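Local coordinates for ferric uptake regulation protein (Pseudomonas aeruginosa, PDB 1MZB) that probably acts as an iron-responsive transcriptional regulator that binds DNA through a winged-helix domain and pairs through a metal-binding dimerization domain, at residues A[18-23]-A[60-65]; A[88-93]-A[126-131]. All coordinates share one frame; numbering follows the deposited sequence.

Contact 1: A[18-23]-A[60-65]; sequences LPRVKI and LTQFEA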
ATOM      1  N   LEU A  18      17.863   2.888 -22.698  1.00 45.76           N
ATOM      2  CA  LEU A  18      16.603   2.520 -23.299  1.00 45.08           C
ATOM      3  C   LEU A  18      16.020   1.247 -22.689  1.00 44.47           C
ATOM      4  O   LEU A  18      14.847   1.205 -22.329  1.00 42.08           O
ATOM      5  CB  LEU A  18      16.775   2.325 -24.797  1.00 48.25           C
ATOM      6  CG  LEU A  18      15.474   2.369 -25.594  1.00 50.61           C
ATOM      7  CD1 LEU A  18      14.995   3.809 -25.652  1.00 52.14           C
ATOM      8  CD2 LEU A  18      15.708   1.839 -27.010  1.00 52.41           C
ATOM      9  N   PRO A  19      16.833   0.182 -22.585  1.00 43.31           N
ATOM     10  CA  PRO A  19      16.289  -1.053 -22.006  1.00 42.19           C
ATOM     11  C   PRO A  19      15.807  -0.844 -20.575  1.00 39.60           C
ATOM     12  O   PRO A  19      14.777  -1.391 -20.180  1.00 40.85           O
ATOM     13  CB  PRO A  19      17.469  -2.027 -22.098  1.00 41.52           C
ATOM     14  CG  PRO A  19      18.227  -1.509 -23.327  1.00 43.67           C
ATOM     15  CD  PRO A  19      18.210  -0.024 -23.061  1.00 43.57           C
ATOM     16  N   ARG A  20      16.540  -0.050 -19.806  1.00 38.62           N
ATOM     17  CA  ARG A  20      16.151   0.192 -18.423  1.00 38.44           C
ATOM     18  C   ARG A  20      14.839   0.959 -18.350  1.00 38.50           C
ATOM     19  O   ARG A  20      13.981   0.675 -17.515  1.00 36.52           O
ATOM     20  CB  ARG A  20      17.273   0.911 -17.662  1.00 39.35           C
ATOM     21  CG  ARG A  20      18.436   0.009 -17.335  1.00 38.25           C
ATOM     22  CD  ARG A  20      19.608   0.736 -16.686  1.00 40.91           C
ATOM     23  NE  ARG A  20      20.702  -0.203 -16.461  1.00 42.39           N
ATOM     24  CZ  ARG A  20      21.952   0.123 -16.133  1.00 47.78           C
ATOM     25  NH1 ARG A  20      22.321   1.395 -15.975  1.00 48.46           N
ATOM     26  NH2 ARG A  20      22.849  -0.841 -15.968  1.00 50.75           N
ATOM     27  N   VAL A  21      14.649   1.920 -19.248  1.00 38.19           N
ATOM     28  CA  VAL A  21      13.406   2.668 -19.244  1.00 37.08           C
ATOM     29  C   VAL A  21      12.197   1.840 -19.672  1.00 35.70           C
ATOM     30  O   VAL A  21      11.133   1.886 -19.030  1.00 36.70           O
ATOM     31  CB  VAL A  21      13.523   3.928 -20.153  1.00 38.75           C
ATOM     32  CG1 VAL A  21      12.138   4.528 -20.388  1.00 40.68           C
ATOM     33  CG2 VAL A  21      14.439   4.930 -19.493  1.00 39.59           C
ATOM     34  N   LYS A  22      12.340   1.056 -20.738  1.00 34.55           N
ATOM     35  CA  LYS A  22      11.223   0.255 -21.189  1.00 34.00           C
ATOM     36  C   LYS A  22      10.779  -0.800 -20.154  1.00 32.52           C
ATOM     37  O   LYS A  22       9.588  -1.033 -19.963  1.00 32.84           O
ATOM     38  CB  LYS A  22      11.552  -0.397 -22.532  1.00 37.65           C
ATOM     39  CG  LYS A  22      11.424   0.597 -23.700  1.00 41.12           C
ATOM     40  CD  LYS A  22      11.772  -0.014 -25.050  1.00 48.34           C
ATOM     41  CE  LYS A  22      11.544   1.029 -26.172  1.00 49.41           C
ATOM     42  NZ  LYS A  22      10.266   1.778 -25.932  1.00 53.00           N
ATOM     43  N   ILE A  23      11.737  -1.420 -19.481  1.00 33.87           N
ATOM     44  CA  ILE A  23      11.385  -2.437 -18.483  1.00 32.52           C
ATOM     45  C   ILE A  23      10.684  -1.812 -17.272  1.00 32.78           C
ATOM     46  O   ILE A  23       9.691  -2.344 -16.756  1.00 31.31           O
ATOM     47  CB  ILE A  23      12.651  -3.229 -18.098  1.00 32.88           C
ATOM     48  CG1 ILE A  23      13.100  -4.027 -19.332  1.00 33.83           C
ATOM     49  CG2 ILE A  23      12.363  -4.121 -16.869  1.00 31.45           C
ATOM     50  CD1 ILE A  23      14.476  -4.665 -19.249  1.00 33.40           C
ATOM     51  N   LEU A  60      16.173  -6.573 -14.582  1.00 23.54           N
ATOM     52  CA  LEU A  60      15.383  -6.748 -13.391  1.00 25.08           C
ATOM     53  C   LEU A  60      16.312  -7.035 -12.195  1.00 24.04           C
ATOM     54  O   LEU A  60      16.029  -6.605 -11.087  1.00 23.93           O
ATOM     55  CB  LEU A  60      14.373  -7.912 -13.587  1.00 22.57           C
ATOM     56  CG  LEU A  60      13.264  -7.656 -14.620  1.00 23.13           C
ATOM     57  CD1 LEU A  60      12.441  -8.988 -14.945  1.00 22.97           C
ATOM     58  CD2 LEU A  60      12.304  -6.619 -13.979  1.00 25.30           C
ATOM     59  N   THR A  61      17.423  -7.746 -12.425  1.00 25.65           N
ATOM     60  CA  THR A  61      18.349  -8.037 -11.314  1.00 25.42           C
ATOM     61  C   THR A  61      19.090  -6.744 -10.899  1.00 27.72           C
ATOM     62  O   THR A  61      19.356  -6.513  -9.713  1.00 27.16           O
ATOM     63  CB  THR A  61      19.353  -9.148 -11.687  1.00 26.87           C
ATOM     64  OG1 THR A  61      18.618 -10.383 -11.852  1.00 28.68           O
ATOM     65  CG2 THR A  61      20.376  -9.353 -10.561  1.00 28.76           C
ATOM     66  N   GLN A  62      19.344  -5.885 -11.878  1.00 28.98           N
ATOM     67  CA  GLN A  62      19.995  -4.581 -11.607  1.00 30.41           C
ATOM     68  C   GLN A  62      19.019  -3.764 -10.756  1.00 30.15           C
ATOM     69  O   GLN A  62      19.425  -3.138  -9.763  1.00 28.61           O
ATOM     70  CB  GLN A  62      20.317  -3.852 -12.928  1.00 30.01           C
ATOM     71  CG  GLN A  62      21.310  -4.578 -13.855  1.00 36.00           C
ATOM     72  CD  GLN A  62      21.745  -3.789 -15.089  1.00 42.20           C
ATOM     73  OE1 GLN A  62      20.922  -3.187 -15.797  1.00 43.72           O
ATOM     74  NE2 GLN A  62      23.063  -3.796 -15.361  1.00 43.34           N
ATOM     75  N   PHE A  63      17.733  -3.780 -11.132  1.00 29.77           N
ATOM     76  CA  PHE A  63      16.698  -3.042 -10.401  1.00 28.80           C
ATOM     77  C   PHE A  63      16.528  -3.563  -8.988  1.00 29.90           C
ATOM     78  O   PHE A  63      16.286  -2.811  -8.052  1.00 28.42           O
ATOM     79  CB  PHE A  63      15.335  -3.147 -11.110  1.00 27.39           C
ATOM     80  CG  PHE A  63      15.218  -2.308 -12.341  1.00 28.62           C
ATOM     81  CD1 PHE A  63      16.285  -1.541 -12.785  1.00 29.95           C
ATOM     82  CD2 PHE A  63      14.045  -2.307 -13.069  1.00 28.33           C
ATOM     83  CE1 PHE A  63      16.174  -0.781 -13.939  1.00 30.82           C
ATOM     84  CE2 PHE A  63      13.931  -1.546 -14.238  1.00 29.07           C
ATOM     85  CZ  PHE A  63      14.994  -0.790 -14.668  1.00 31.74           C
ATOM     86  N   GLU A  64      16.653  -4.876  -8.832  1.00 28.92           N
ATOM     87  CA  GLU A  64      16.488  -5.477  -7.532  1.00 30.71           C
ATOM     88  C   GLU A  64      17.606  -5.061  -6.569  1.00 31.41           C
ATOM     89  O   GLU A  64      17.356  -4.707  -5.417  1.00 31.46           O
ATOM     90  CB  GLU A  64      16.479  -6.994  -7.684  1.00 34.59           C
ATOM     91  CG  GLU A  64      16.272  -7.717  -6.393  1.00 41.53           C
ATOM     92  CD  GLU A  64      17.324  -8.777  -6.216  1.00 49.72           C
ATOM     93  OE1 GLU A  64      17.174  -9.871  -6.820  1.00 51.28           O
ATOM     94  OE2 GLU A  64      18.329  -8.490  -5.506  1.00 51.06           O
ATOM     95  N   ALA A  65      18.827  -5.145  -7.050  1.00 31.25           N
ATOM     96  CA  ALA A  65      19.999  -4.799  -6.242  1.00 34.91           C
ATOM     97  C   ALA A  65      19.956  -3.334  -5.822  1.00 36.51           C
ATOM     98  O   ALA A  65      20.363  -2.976  -4.703  1.00 37.12           O
ATOM     99  CB  ALA A  65      21.243  -5.071  -7.031  1.00 32.82           C
TER
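L60 meets I23 through a single branch: its CD2 lies 3.8 Å from I23 CG2, where segments 18-23 and 60-65 of two helices pass at 77°. Branched aliphatic residues suit this buried spot, bridging segment axes that come no closer than 11.0 Å without any polar group to satisfy. Two residues on, Q62 stretches its extended chain over to R20. R20 NE donates to Q62 OE1 at 3.1 Å from above the carbonyl plane, while a weak bond from R20 NH2 reaches the same oxygen at 3.0 Å. The guanidinium and amide planes stand 62° apart, and R20 NH1 turns instead to the carbonyl of K15. F63 then slides its ring between the helices: CZ points edge-on at the carbonyl oxygen of R20, 3.4 Å away, and CE2 comes within 4.0 Å of I23 CG2. L9 of helix 4-11, together with L24 and L27, packs around the ring. The flat aromatic thus reaches the R20 backbone with its polarised C-H rim, while the long side chains of R20 and Q62 join nearer the outside. A buried apolar patch beside a charged donor meeting a neutral amide suggests a helix pair of the probable winged-helix domain held mainly by burial.

Contact 2: A[88-93]-A[126-131]; sequences HHDHMV and HNLVLY. With ZN (zinc ion), chain B; ZN (zinc ion), chain C.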
ATOM      1  N   HIS A  88       3.289  -0.479   0.648  1.00 55.90           N
ATOM      2  CA  HIS A  88       3.774  -1.747   1.195  1.00 52.91           C
ATOM      3  C   HIS A  88       2.690  -2.811   1.175  1.00 51.93           C
ATOM      4  O   HIS A  88       1.493  -2.519   1.342  1.00 52.19           O
ATOM      5  CB  HIS A  88       4.269  -1.562   2.633  1.00 51.65           C
ATOM      6  CG  HIS A  88       4.512  -2.849   3.372  1.00 46.56           C
ATOM      7  ND1 HIS A  88       5.576  -3.684   3.094  1.00 47.13           N
ATOM      8  CD2 HIS A  88       3.859  -3.409   4.422  1.00 45.23           C
ATOM      9  CE1 HIS A  88       5.569  -4.695   3.949  1.00 47.37           C
ATOM     10  NE2 HIS A  88       4.537  -4.551   4.770  1.00 32.19           N
ATOM     11  N   HIS A  89       3.125  -4.050   0.979  1.00 49.60           N
ATOM     12  CA  HIS A  89       2.225  -5.186   0.942  1.00 45.58           C
ATOM     13  C   HIS A  89       2.989  -6.458   1.295  1.00 41.97           C
ATOM     14  O   HIS A  89       4.134  -6.655   0.892  1.00 43.22           O
ATOM     15  CB  HIS A  89       1.594  -5.314  -0.453  1.00 48.26           C
ATOM     16  N   ASP A  90       2.367  -7.301   2.101  1.00 37.77           N
ATOM     17  CA  ASP A  90       2.968  -8.579   2.446  1.00 32.70           C
ATOM     18  C   ASP A  90       2.113  -9.515   1.609  1.00 29.25           C
ATOM     19  O   ASP A  90       1.284  -9.037   0.862  1.00 31.49           O
ATOM     20  CB  ASP A  90       2.818  -8.819   3.910  1.00 27.87           C
ATOM     21  CG  ASP A  90       3.545  -7.743   4.723  1.00 28.13           C
ATOM     22  OD1 ASP A  90       4.724  -7.489   4.456  1.00 37.79           O
ATOM     23  OD2 ASP A  90       2.934  -7.196   5.584  1.00 30.62           O
ATOM     24  N   HIS A  91       2.277 -10.816   1.730  1.00 27.23           N
ATOM     25  CA  HIS A  91       1.523 -11.683   0.817  1.00 24.33           C
ATOM     26  C   HIS A  91       0.976 -12.947   1.411  1.00 27.30           C
ATOM     27  O   HIS A  91       1.608 -13.552   2.274  1.00 25.55           O
ATOM     28  CB  HIS A  91       2.448 -12.125  -0.362  1.00 24.71           C
ATOM     29  CG  HIS A  91       3.050 -11.006  -1.154  1.00 25.88           C
ATOM     30  ND1 HIS A  91       4.142 -10.297  -0.710  1.00 25.90           N
ATOM     31  CD2 HIS A  91       2.642 -10.488  -2.334  1.00 25.07           C
ATOM     32  CE1 HIS A  91       4.360  -9.374  -1.620  1.00 28.00           C
ATOM     33  NE2 HIS A  91       3.492  -9.450  -2.606  1.00 23.88           N
ATOM     34  N   MET A  92      -0.205 -13.345   0.937  1.00 26.32           N
ATOM     35  CA  MET A  92      -0.765 -14.639   1.274  1.00 26.87           C
ATOM     36  C   MET A  92      -0.569 -15.439  -0.043  1.00 26.81           C
ATOM     37  O   MET A  92      -0.746 -14.899  -1.151  1.00 28.83           O
ATOM     38  CB  MET A  92      -2.262 -14.543   1.572  1.00 27.07           C
ATOM     39  CG  MET A  92      -2.513 -14.138   2.995  1.00 33.04           C
ATOM     40  SD  MET A  92      -4.231 -13.858   3.261  1.00 38.01           S
ATOM     41  CE  MET A  92      -4.875 -15.311   2.750  1.00 38.28           C
ATOM     42  N   VAL A  93      -0.134 -16.688   0.075  1.00 26.97           N
ATOM     43  CA  VAL A  93       0.063 -17.517  -1.123  1.00 27.06           C
ATOM     44  C   VAL A  93      -0.750 -18.804  -0.949  1.00 27.09           C
ATOM     45  O   VAL A  93      -0.604 -19.502   0.062  1.00 25.66           O
ATOM     46  CB  VAL A  93       1.549 -17.878  -1.288  1.00 26.99           C
ATOM     47  CG1 VAL A  93       1.753 -18.696  -2.560  1.00 30.53           C
ATOM     48  CG2 VAL A  93       2.377 -16.614  -1.378  1.00 28.36           C
ATOM     49  N   HIS A 126      11.476  -5.943   5.939  1.00 27.39           N
ATOM     50  CA  HIS A 126      10.894  -7.166   6.441  1.00 26.57           C
ATOM     51  C   HIS A 126      10.181  -7.893   5.334  1.00 28.54           C
ATOM     52  O   HIS A 126       9.827  -7.314   4.275  1.00 26.98           O
ATOM     53  CB  HIS A 126       9.900  -6.921   7.580  1.00 27.48           C
ATOM     54  CG  HIS A 126       8.657  -6.195   7.163  1.00 26.86           C
ATOM     55  ND1 HIS A 126       8.628  -4.834   7.078  1.00 29.66           N
ATOM     56  CD2 HIS A 126       7.438  -6.690   6.835  1.00 25.38           C
ATOM     57  CE1 HIS A 126       7.404  -4.518   6.702  1.00 28.92           C
ATOM     58  NE2 HIS A 126       6.643  -5.603   6.543  1.00 28.84           N
ATOM     59  N   ASN A 127       9.970  -9.175   5.590  1.00 25.48           N
ATOM     60  CA  ASN A 127       9.243 -10.022   4.655  1.00 28.36           C
ATOM     61  C   ASN A 127       8.285 -10.914   5.413  1.00 25.39           C
ATOM     62  O   ASN A 127       8.690 -11.636   6.332  1.00 27.48           O
ATOM     63  CB  ASN A 127      10.207 -10.898   3.868  1.00 31.36           C
ATOM     64  CG  ASN A 127       9.492 -11.732   2.842  1.00 36.09           C
ATOM     65  OD1 ASN A 127       9.575 -12.947   2.861  1.00 43.35           O
ATOM     66  ND2 ASN A 127       8.776 -11.071   1.941  1.00 38.67           N
ATOM     67  N   LEU A 128       7.016 -10.875   5.045  1.00 26.89           N
ATOM     68  CA  LEU A 128       6.030 -11.737   5.701  1.00 25.05           C
ATOM     69  C   LEU A 128       5.224 -12.461   4.623  1.00 24.53           C
ATOM     70  O   LEU A 128       4.632 -11.819   3.750  1.00 24.46           O
ATOM     71  CB  LEU A 128       5.056 -10.921   6.583  1.00 26.07           C
ATOM     72  CG  LEU A 128       3.911 -11.772   7.157  1.00 27.52           C
ATOM     73  CD1 LEU A 128       4.441 -12.862   8.144  1.00 28.75           C
ATOM     74  CD2 LEU A 128       2.916 -10.831   7.908  1.00 33.32           C
ATOM     75  N   VAL A 129       5.260 -13.789   4.636  1.00 22.93           N
ATOM     76  CA  VAL A 129       4.455 -14.540   3.653  1.00 23.93           C
ATOM     77  C   VAL A 129       3.607 -15.516   4.439  1.00 23.56           C
ATOM     78  O   VAL A 129       4.119 -16.229   5.317  1.00 24.86           O
ATOM     79  CB  VAL A 129       5.366 -15.322   2.658  1.00 25.38           C
ATOM     80  CG1 VAL A 129       4.480 -16.169   1.671  1.00 22.82           C
ATOM     81  CG2 VAL A 129       6.241 -14.357   1.892  1.00 29.15           C
ATOM     82  N   LEU A 130       2.304 -15.552   4.152  1.00 24.37           N
ATOM     83  CA  LEU A 130       1.434 -16.479   4.855  1.00 25.45           C
ATOM     84  C   LEU A 130       0.996 -17.510   3.818  1.00 25.78           C
ATOM     85  O   LEU A 130       0.426 -17.138   2.812  1.00 28.85           O
ATOM     86  CB  LEU A 130       0.206 -15.742   5.409  1.00 24.83           C
ATOM     87  CG  LEU A 130       0.555 -14.636   6.413  1.00 25.24           C
ATOM     88  CD1 LEU A 130      -0.743 -13.996   6.915  1.00 27.00           C
ATOM     89  CD2 LEU A 130       1.371 -15.212   7.551  1.00 25.48           C
ATOM     90  N   TYR A 131       1.316 -18.781   4.045  1.00 24.67           N
ATOM     91  CA  TYR A 131       0.941 -19.813   3.088  1.00 26.39           C
ATOM     92  C   TYR A 131      -0.397 -20.312   3.551  1.00 27.22           C
ATOM     93  O   TYR A 131      -0.548 -20.676   4.705  1.00 30.63           O
ATOM     94  CB  TYR A 131       1.974 -20.941   3.051  1.00 25.54           C
ATOM     95  CG  TYR A 131       3.326 -20.449   2.546  1.00 26.53           C
ATOM     96  CD1 TYR A 131       3.579 -20.316   1.175  1.00 29.21           C
ATOM     97  CD2 TYR A 131       4.325 -20.071   3.447  1.00 27.84           C
ATOM     98  CE1 TYR A 131       4.804 -19.819   0.709  1.00 28.48           C
ATOM     99  CE2 TYR A 131       5.570 -19.561   2.978  1.00 28.97           C
ATOM    100  CZ  TYR A 131       5.781 -19.452   1.616  1.00 29.91           C
ATOM    101  OH  TYR A 131       6.992 -18.990   1.151  1.00 36.19           O
TER
HETATM  102 ZN    ZN B 201       4.519  -5.871   6.243  1.00 32.17          ZN
HETATM  103 ZN    ZN C 202       3.176  -8.191  -4.181  1.00 31.30          ZN
HETATM  104  O   HOH W   1       6.425  -8.854   3.322  1.00 34.12           O
HETATM  105  O   HOH W   2       5.884 -10.962   1.133  1.00 35.31           O
HETATM  106  O   HOH W   3       4.572  -7.503   7.858  1.00 30.36           O
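The imidazoles of H88 and H126 approach tip to tip, their planes 62° apart, each presenting NE2 to one zinc ion; H88 NE2 binds it at 2.0 Å and lies near the plane of the H126 ring at its edge. D90 joins them with both carboxylate oxygens, OD2 at 2.2 Å from the metal, its plane turned 60° from that of H126. E109 and a water complete the site. H91 has another zinc at its NE2, shared with H34, E82 and E102, while water 2 sits in the ring plane at the edge, accepting from ND1 at 2.6 Å. On one face of the Y131 ring lies V129 CG1, offset toward the rim. With CG beside its backbone N and anti to the carbonyl carbon (chi1 -62°), D90 sends its carboxylate to the same metal as H126, and OD1 also takes a hydrogen bond from water 1, which accepts from L128 N.

Beyond the site the strands run parallel. H91 N donates to L128 O, L130 N to H91 O at 2.8 Å, and V93 N to L130 O. M92 and L130 pack on one face; on the other, V93 CG2 meets V129 CG1 at 3.7 Å, beta-branched residues suited to extended strands. Water 2 donates to L128 O, so the carbonyl that pairs with H91 N is also tied to the H91 ring. Borderline imidazole nitrogens and harder carboxylate oxygens, a mix that zinc accepts, imply that the metal ties loop residues H88 and H126 to strand residue D90, while alternation along 90-93 directs D90 and H91 to two different zinc ions.

Contact 1 and contact 2 are centred 24 Å apart, with the middle of the chain between them, and their nearest atoms stay about 12 Å from each other. Contact 1 is complete in the sequence before contact 2 begins, in keeping with the two-part architecture of the Fur family: a helical DNA-binding part first, then a metal-binding dimerization part. No metal ligand belongs to contact 1, yet the L60 side chain is about 13 Å from a bound zinc ion. Contact 2 supplies ligands to two sites; one also takes H34, from between helices 18-28 and 37-46, and E82 and E102, from strands 80-83 and 100-103, which is consistent with metal occupancy influencing how the two parts are arranged.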